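Local coordinates for protoporphyrinogen oxidase (Exiguobacterium sibiricum, PDB 3LOV), which binds FAD and probably oxidises coproporphyrinogen III to coproporphyrin III with molecular oxygen, a step of coproporphyrin-dependent heme b biosynthesis, at residues A64-L69 and G446-V451; G409-T414 and A438-D443. One frame throughout, in Å; residues are numbered along the deposited sequence.

Contact 1. Residues A64-L69 and G446-V451; sequences ARKHIL and GLPDCV. With FAD (flavin-adenine dinucleotide), chain B.
The segment 64-69 turns through an inverse gamma turn centred on Lys66 into helix 68-75 and lies against the first turn of helix 447-463, with Leu69 CA 5.3 Å from Pro448 CA. Lys66 carries the polar part. Its CG stands anti to the carbonyl carbon (chi1 -66°) and the chain is extended from there on, so the side chain crosses the Pro448 ring at about a right angle. The crossing is tight, Lys66 CB to Pro448 CB measuring 3.4 Å. Beyond the ring the ammonium straddles the Asp449 carboxylate in a salt bridge: Lys66 NZ meets the syn lone pair of Asp449 OD1 at 2.9 Å and makes a weak bond to Asp449 OD2. The anti lone pair of Asp449 OD2 accepts the amide of Gly446, the N-cap residue, at 3.2 Å from Gly446 N. With both oxygens engaged, the rotation of the carboxylate is fixed, and the lysine charge would be expected to favour its ionised form. Such a helix start at the pyrimidine edge of the flavin, nearly in its plane, is a feature of the FAD-dependent amine oxidase fold: Leu447 N, in the first turn, donates to FAD O2 at 2.8 Å and 166°, and the helix dipole would be expected to stabilise negative charge at the N1-C2=O2 edge of the isoalloxazine. The apolar half is carried by Leu69 and Ile68. Leu69, its CG anti to the backbone N, reaches obliquely with CD2 to Leu447 CB at 3.6 Å, while the CG and CD1 of Leu447 approach the C2-O2 end of the flavin. Ile68 lays CG2 on the carbonyl of Pro448 and slides antiparallel past Val451, CG1 to CG1 at 4.2 Å. On helix 14-26, Ile14 and Tyr22 pack against Val451.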
# COMPACT_ATOMS: atom_id res chain seq x y z
N ALA A 64 -1.08 5.27 -11.25
CA ALA A 64 -1.67 6.37 -12.02
C ALA A 64 -3.08 6.05 -12.46
O ALA A 64 -3.89 6.94 -12.54
CB ALA A 64 -0.77 6.71 -13.28
N ARG A 65 -3.37 4.77 -12.70
CA ARG A 65 -4.68 4.35 -13.22
C ARG A 65 -5.76 4.68 -12.22
O ARG A 65 -6.91 4.87 -12.59
CB ARG A 65 -4.65 2.85 -13.52
CG ARG A 65 -5.88 2.29 -14.20
N LYS A 66 -5.40 4.77 -10.93
CA LYS A 66 -6.38 5.12 -9.89
C LYS A 66 -6.44 6.63 -9.77
O LYS A 66 -5.93 7.25 -8.82
CB LYS A 66 -6.01 4.43 -8.58
CG LYS A 66 -6.11 2.91 -8.65
CD LYS A 66 -5.76 2.23 -7.31
CE LYS A 66 -5.96 0.73 -7.44
NZ LYS A 66 -6.03 0.05 -6.13
N HIS A 67 -7.05 7.22 -10.80
CA HIS A 67 -6.95 8.66 -11.11
C HIS A 67 -7.67 9.58 -10.12
O HIS A 67 -7.52 10.80 -10.23
CB HIS A 67 -7.52 8.92 -12.52
CG HIS A 67 -8.99 8.66 -12.61
ND1 HIS A 67 -9.93 9.61 -12.26
CD2 HIS A 67 -9.68 7.55 -12.95
CE1 HIS A 67 -11.14 9.09 -12.41
NE2 HIS A 67 -11.01 7.85 -12.85
N ILE A 68 -8.43 9.02 -9.17
CA ILE A 68 -9.05 9.87 -8.14
C ILE A 68 -8.01 10.73 -7.39
O ILE A 68 -8.26 11.90 -7.11
CB ILE A 68 -9.94 9.06 -7.15
CG1 ILE A 68 -10.79 10.02 -6.31
CG2 ILE A 68 -9.09 8.15 -6.24
CD1 ILE A 68 -11.86 9.33 -5.48
N LEU A 69 -6.81 10.18 -7.17
CA LEU A 69 -5.79 10.90 -6.43
C LEU A 69 -5.15 11.96 -7.35
O LEU A 69 -4.79 13.06 -6.89
CB LEU A 69 -4.73 9.94 -5.86
CG LEU A 69 -3.58 10.55 -5.02
CD1 LEU A 69 -4.06 11.73 -4.14
CD2 LEU A 69 -2.92 9.49 -4.13
N GLY A 446 -4.06 1.13 -0.73
CA GLY A 446 -3.26 2.19 -1.37
C GLY A 446 -3.79 3.60 -1.20
O GLY A 446 -4.96 3.79 -0.89
N LEU A 447 -2.95 4.60 -1.45
CA LEU A 447 -3.33 5.99 -1.25
C LEU A 447 -4.64 6.35 -1.97
O LEU A 447 -5.54 6.97 -1.35
CB LEU A 447 -2.20 6.94 -1.62
CG LEU A 447 -0.99 6.82 -0.73
CD1 LEU A 447 0.23 7.45 -1.39
CD2 LEU A 447 -1.21 7.44 0.62
N PRO A 448 -4.80 5.93 -3.24
CA PRO A 448 -6.02 6.23 -4.00
C PRO A 448 -7.25 5.54 -3.47
O PRO A 448 -8.34 6.13 -3.54
CB PRO A 448 -5.69 5.72 -5.41
CG PRO A 448 -4.21 5.73 -5.46
CD PRO A 448 -3.83 5.23 -4.10
N ASP A 449 -7.07 4.31 -2.95
CA ASP A 449 -8.17 3.55 -2.34
C ASP A 449 -8.68 4.24 -1.07
O ASP A 449 -9.86 4.28 -0.80
CB ASP A 449 -7.72 2.12 -1.99
CG ASP A 449 -7.21 1.30 -3.23
OD1 ASP A 449 -7.82 1.35 -4.30
OD2 ASP A 449 -6.18 0.61 -3.12
N CYS A 450 -7.75 4.73 -0.27
CA CYS A 450 -8.07 5.49 0.93
C CYS A 450 -8.76 6.80 0.61
O CYS A 450 -9.76 7.18 1.26
CB CYS A 450 -6.79 5.73 1.73
SG CYS A 450 -6.20 4.22 2.55
N VAL A 451 -8.30 7.49 -0.42
CA VAL A 451 -8.98 8.70 -0.84
C VAL A 451 -10.43 8.40 -1.26
O VAL A 451 -11.34 9.05 -0.77
CB VAL A 451 -8.22 9.47 -1.95
CG1 VAL A 451 -9.11 10.60 -2.52
CG2 VAL A 451 -6.87 9.99 -1.39
PA FAD B . -2.61 6.38 8.47
O1A FAD B . -1.66 7.00 7.50
O2A FAD B . -2.13 5.25 9.32
O5B FAD B . -3.16 7.52 9.43
C5B FAD B . -3.83 7.25 10.64
C4B FAD B . -3.83 8.55 11.46
O4B FAD B . -4.67 8.41 12.61
C3B FAD B . -2.43 8.91 11.91
O3B FAD B . -2.14 10.27 11.69
C2B FAD B . -2.49 8.54 13.38
O2B FAD B . -1.67 9.32 14.17
C1B FAD B . -3.94 8.83 13.73
N9A FAD B . -4.45 8.13 14.92
C8A FAD B . -4.19 6.89 15.45
N7A FAD B . -4.92 6.69 16.58
C5A FAD B . -5.66 7.83 16.78
C6A FAD B . -6.59 8.21 17.75
N6A FAD B . -6.96 7.38 18.72
N1A FAD B . -7.18 9.46 17.68
C2A FAD B . -6.88 10.31 16.64
N3A FAD B . -5.97 9.92 15.67
C4A FAD B . -5.37 8.72 15.76
N1 FAD B . 0.18 3.13 -0.77
C2 FAD B . 0.39 3.54 -2.06
O2 FAD B . -0.56 3.93 -2.75
N3 FAD B . 1.65 3.49 -2.59
C4 FAD B . 2.71 3.02 -1.89
O4 FAD B . 3.81 3.04 -2.42
C4X FAD B . 2.53 2.57 -0.60
N5 FAD B . 3.62 2.14 0.14
C5X FAD B . 3.41 1.71 1.45
C6 FAD B . 4.48 1.24 2.20
C7 FAD B . 4.28 0.80 3.52
C7M FAD B . 5.44 0.30 4.33
C8 FAD B . 3.01 0.87 4.11
C8M FAD B . 2.74 0.40 5.53
C9 FAD B . 1.93 1.36 3.38
C9A FAD B . 2.11 1.78 2.04
N10 FAD B . 1.03 2.27 1.30
C10 FAD B . 1.25 2.66 -0.03
C1' FAD B . -0.38 2.35 1.83
C2' FAD B . -0.63 3.79 2.35
O2' FAD B . 0.24 4.03 3.40
C3' FAD B . -2.06 4.02 2.84
O3' FAD B . -2.86 4.09 1.67
C4' FAD B . -2.30 5.33 3.64
O4' FAD B . -1.17 5.89 4.28
C5' FAD B . -3.32 5.12 4.75
O5' FAD B . -3.61 6.37 5.33
P FAD B . -4.70 6.44 6.48
O1P FAD B . -5.86 5.51 6.23
O2P FAD B . -5.07 7.85 6.86
O3P FAD B . -3.93 5.79 7.77

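Contact 2. Residues G409-T414 and A438-D443. With FAD (flavin-adenine dinucleotide), chain B.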
# COMPACT_ATOMS: atom_id res chain seq x y z
N GLY A 409 1.18 -1.62 9.81
CA GLY A 409 0.81 -0.74 8.68
C GLY A 409 0.06 -1.44 7.56
O GLY A 409 -0.71 -0.81 6.84
N LEU A 410 0.31 -2.74 7.38
CA LEU A 410 -0.25 -3.45 6.28
C LEU A 410 -1.23 -4.54 6.70
O LEU A 410 -0.84 -5.55 7.24
CB LEU A 410 0.86 -4.00 5.38
CG LEU A 410 1.65 -2.90 4.63
CD1 LEU A 410 2.98 -3.43 4.04
CD2 LEU A 410 0.78 -2.18 3.58
N PRO A 411 -2.51 -4.34 6.42
CA PRO A 411 -3.47 -5.44 6.64
C PRO A 411 -3.44 -6.48 5.56
O PRO A 411 -3.22 -6.15 4.40
CB PRO A 411 -4.84 -4.75 6.58
CG PRO A 411 -4.58 -3.32 6.73
CD PRO A 411 -3.20 -3.09 6.13
N ALA A 412 -3.71 -7.72 5.96
CA ALA A 412 -3.78 -8.86 5.10
C ALA A 412 -5.24 -9.09 4.74
O ALA A 412 -6.02 -9.70 5.54
CB ALA A 412 -3.19 -10.10 5.84
N TYR A 413 -5.62 -8.58 3.57
CA TYR A 413 -6.93 -8.83 2.98
C TYR A 413 -6.97 -10.23 2.39
O TYR A 413 -6.12 -10.57 1.60
CB TYR A 413 -7.23 -7.89 1.79
CG TYR A 413 -7.53 -6.41 2.08
CD1 TYR A 413 -7.06 -5.75 3.22
CD2 TYR A 413 -8.22 -5.66 1.14
CE1 TYR A 413 -7.30 -4.37 3.44
CE2 TYR A 413 -8.47 -4.29 1.34
CZ TYR A 413 -8.04 -3.66 2.49
OH TYR A 413 -8.28 -2.31 2.66
N THR A 414 -8.01 -11.00 2.68
CA THR A 414 -8.12 -12.36 2.17
C THR A 414 -9.47 -12.49 1.51
O THR A 414 -10.24 -11.55 1.54
CB THR A 414 -8.06 -13.40 3.31
OG1 THR A 414 -9.20 -13.21 4.16
CG2 THR A 414 -6.71 -13.27 4.14
N ALA A 438 -13.49 4.68 7.51
CA ALA A 438 -12.75 4.83 6.26
C ALA A 438 -11.26 4.68 6.51
O ALA A 438 -10.77 4.89 7.62
CB ALA A 438 -13.07 6.20 5.59
N GLY A 439 -10.54 4.30 5.48
CA GLY A 439 -9.13 4.05 5.57
C GLY A 439 -8.65 2.71 5.06
O GLY A 439 -9.39 1.94 4.46
N LEU A 440 -7.38 2.44 5.33
CA LEU A 440 -6.70 1.34 4.64
C LEU A 440 -7.15 -0.05 5.04
O LEU A 440 -6.87 -1.01 4.32
CB LEU A 440 -5.20 1.47 4.80
CG LEU A 440 -4.45 0.91 6.01
CD1 LEU A 440 -2.99 0.81 5.54
CD2 LEU A 440 -4.57 1.77 7.26
N ALA A 441 -7.87 -0.16 6.16
CA ALA A 441 -8.38 -1.47 6.62
C ALA A 441 -9.52 -1.92 5.71
O ALA A 441 -9.85 -3.13 5.65
CB ALA A 441 -8.93 -1.36 8.02
N TYR A 442 -10.15 -0.94 5.05
CA TYR A 442 -11.50 -1.18 4.50
C TYR A 442 -11.61 -1.47 3.02
O TYR A 442 -12.08 -2.55 2.64
CB TYR A 442 -12.45 -0.05 4.93
CG TYR A 442 -12.34 0.21 6.43
CD1 TYR A 442 -12.92 -0.67 7.34
CD2 TYR A 442 -11.64 1.30 6.93
CE1 TYR A 442 -12.80 -0.48 8.71
CE2 TYR A 442 -11.55 1.51 8.31
CZ TYR A 442 -12.09 0.61 9.19
OH TYR A 442 -11.98 0.76 10.56
N ASP A 443 -11.27 -0.49 2.20
CA ASP A 443 -11.61 -0.51 0.77
C ASP A 443 -10.34 -0.48 -0.14
O ASP A 443 -10.35 0.12 -1.21
CB ASP A 443 -12.48 0.70 0.44
CG ASP A 443 -13.67 0.86 1.38
OD1 ASP A 443 -14.39 -0.12 1.59
OD2 ASP A 443 -13.88 2.00 1.90
PA FAD B . -2.61 6.38 8.47
O1A FAD B . -1.66 7.00 7.50
O2A FAD B . -2.13 5.25 9.32
O5B FAD B . -3.16 7.52 9.43
C5B FAD B . -3.83 7.25 10.64
C4B FAD B . -3.83 8.55 11.46
O4B FAD B . -4.67 8.41 12.61
C3B FAD B . -2.43 8.91 11.91
O3B FAD B . -2.14 10.27 11.69
C2B FAD B . -2.49 8.54 13.38
O2B FAD B . -1.67 9.32 14.17
C1B FAD B . -3.94 8.83 13.73
N9A FAD B . -4.45 8.13 14.92
C8A FAD B . -4.19 6.89 15.45
N7A FAD B . -4.92 6.69 16.58
C5A FAD B . -5.66 7.83 16.78
C6A FAD B . -6.59 8.21 17.75
N6A FAD B . -6.96 7.38 18.72
N1A FAD B . -7.18 9.46 17.68
C2A FAD B . -6.88 10.31 16.64
N3A FAD B . -5.97 9.92 15.67
C4A FAD B . -5.37 8.72 15.76
N1 FAD B . 0.18 3.13 -0.77
C2 FAD B . 0.39 3.54 -2.06
O2 FAD B . -0.56 3.93 -2.75
N3 FAD B . 1.65 3.49 -2.59
C4 FAD B . 2.71 3.02 -1.89
O4 FAD B . 3.81 3.04 -2.42
C4X FAD B . 2.53 2.57 -0.60
N5 FAD B . 3.62 2.14 0.14
C5X FAD B . 3.41 1.71 1.45
C6 FAD B . 4.48 1.24 2.20
C7 FAD B . 4.28 0.80 3.52
C7M FAD B . 5.44 0.30 4.33
C8 FAD B . 3.01 0.87 4.11
C8M FAD B . 2.74 0.40 5.53
C9 FAD B . 1.93 1.36 3.38
C9A FAD B . 2.11 1.78 2.04
N10 FAD B . 1.03 2.27 1.30
C10 FAD B . 1.25 2.66 -0.03
C1' FAD B . -0.38 2.35 1.83
C2' FAD B . -0.63 3.79 2.35
O2' FAD B . 0.24 4.03 3.40
C3' FAD B . -2.06 4.02 2.84
O3' FAD B . -2.86 4.09 1.67
C4' FAD B . -2.30 5.33 3.64
O4' FAD B . -1.17 5.89 4.28
C5' FAD B . -3.32 5.12 4.75
O5' FAD B . -3.61 6.37 5.33
P FAD B . -4.70 6.44 6.48
O1P FAD B . -5.86 5.51 6.23
O2P FAD B . -5.07 7.85 6.86
O3P FAD B . -3.93 5.79 7.77
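Tyr413 points the hydroxyl end of its ring at the turn 439-442, its OH and CE1 overlapping the backbone of Leu440 and Ala441, with CG lying anti to the carbonyl carbon. Tyr413 OH donates to Leu440 O in a short bond of 2.5 Å. The C=O...OH angle is 131° and the donor stands 48° out of the carbonyl plane, so it does not lie along a lone pair, although Leu440 O itself sits at the ring edge, near the ring plane. The same hydroxyl accepts the amide of Gly444, which gives it two bonds to the loop, and the tyrosine ring stacks with that of His417. Within the loop Tyr442 N returns to Gly439 O at 3.0 Å, closing the turn whose Leu440 carbonyl the tyrosine meets. Gly409 and Leu410 form a classic beta bulge opposite His308, near the end of strand 400-411 in the mixed sheet; 438-443 follows strand 435-437, an outermost strand of the parallel, Rossmann-type FAD-binding sheet, so the contact joins the two sheets beside the cofactor. Leu440 supplies the apolar half: its CG occupies the crowded position between the backbone N and the carbonyl carbon (chi1 86°), which sends CD1 to within 3.1 Å of Gly409 O. The leucine crosses Pro411 at about a right angle, with Leu440 CD1 3.9 Å from Pro411 CD. Its other methyl, CD2, faces the pyrophosphate. Leu410 turns to the dimethylbenzene end of the flavin, with CG 3.6 Å from FAD C8M. A beta carbon on Gly409 would clash with that methyl. The backbone conformation of Gly439 itself requires glycine, since a beta carbon would be jammed against the carbonyl O of Ala438; FAD O1P, 3.6 Å from Gly439 CA, adds to the crowding.

From the N terminus, the chain lays down strands 6-10 and 31-35 of the parallel sheet, with helix 14-26 between them, before it reaches 64-69. Contact 1 then waits for nearly the whole chain: 376 residues pass before 446-451 closes this large loop. Contact 2 lies within it, with only 23 residues between 409-414 and 438-443, among them helix 417-431 and strand 435-437, so the two loops nest and do not cross. Their centres are 14 Å apart, yet they touch directly, Asp449 CB lying 3.4 Å from Asp443 O. Contact 1 ties helix 68-75 to helix 447-463, contact 2 strand 400-411 to the loop after 435-437, and both border FAD.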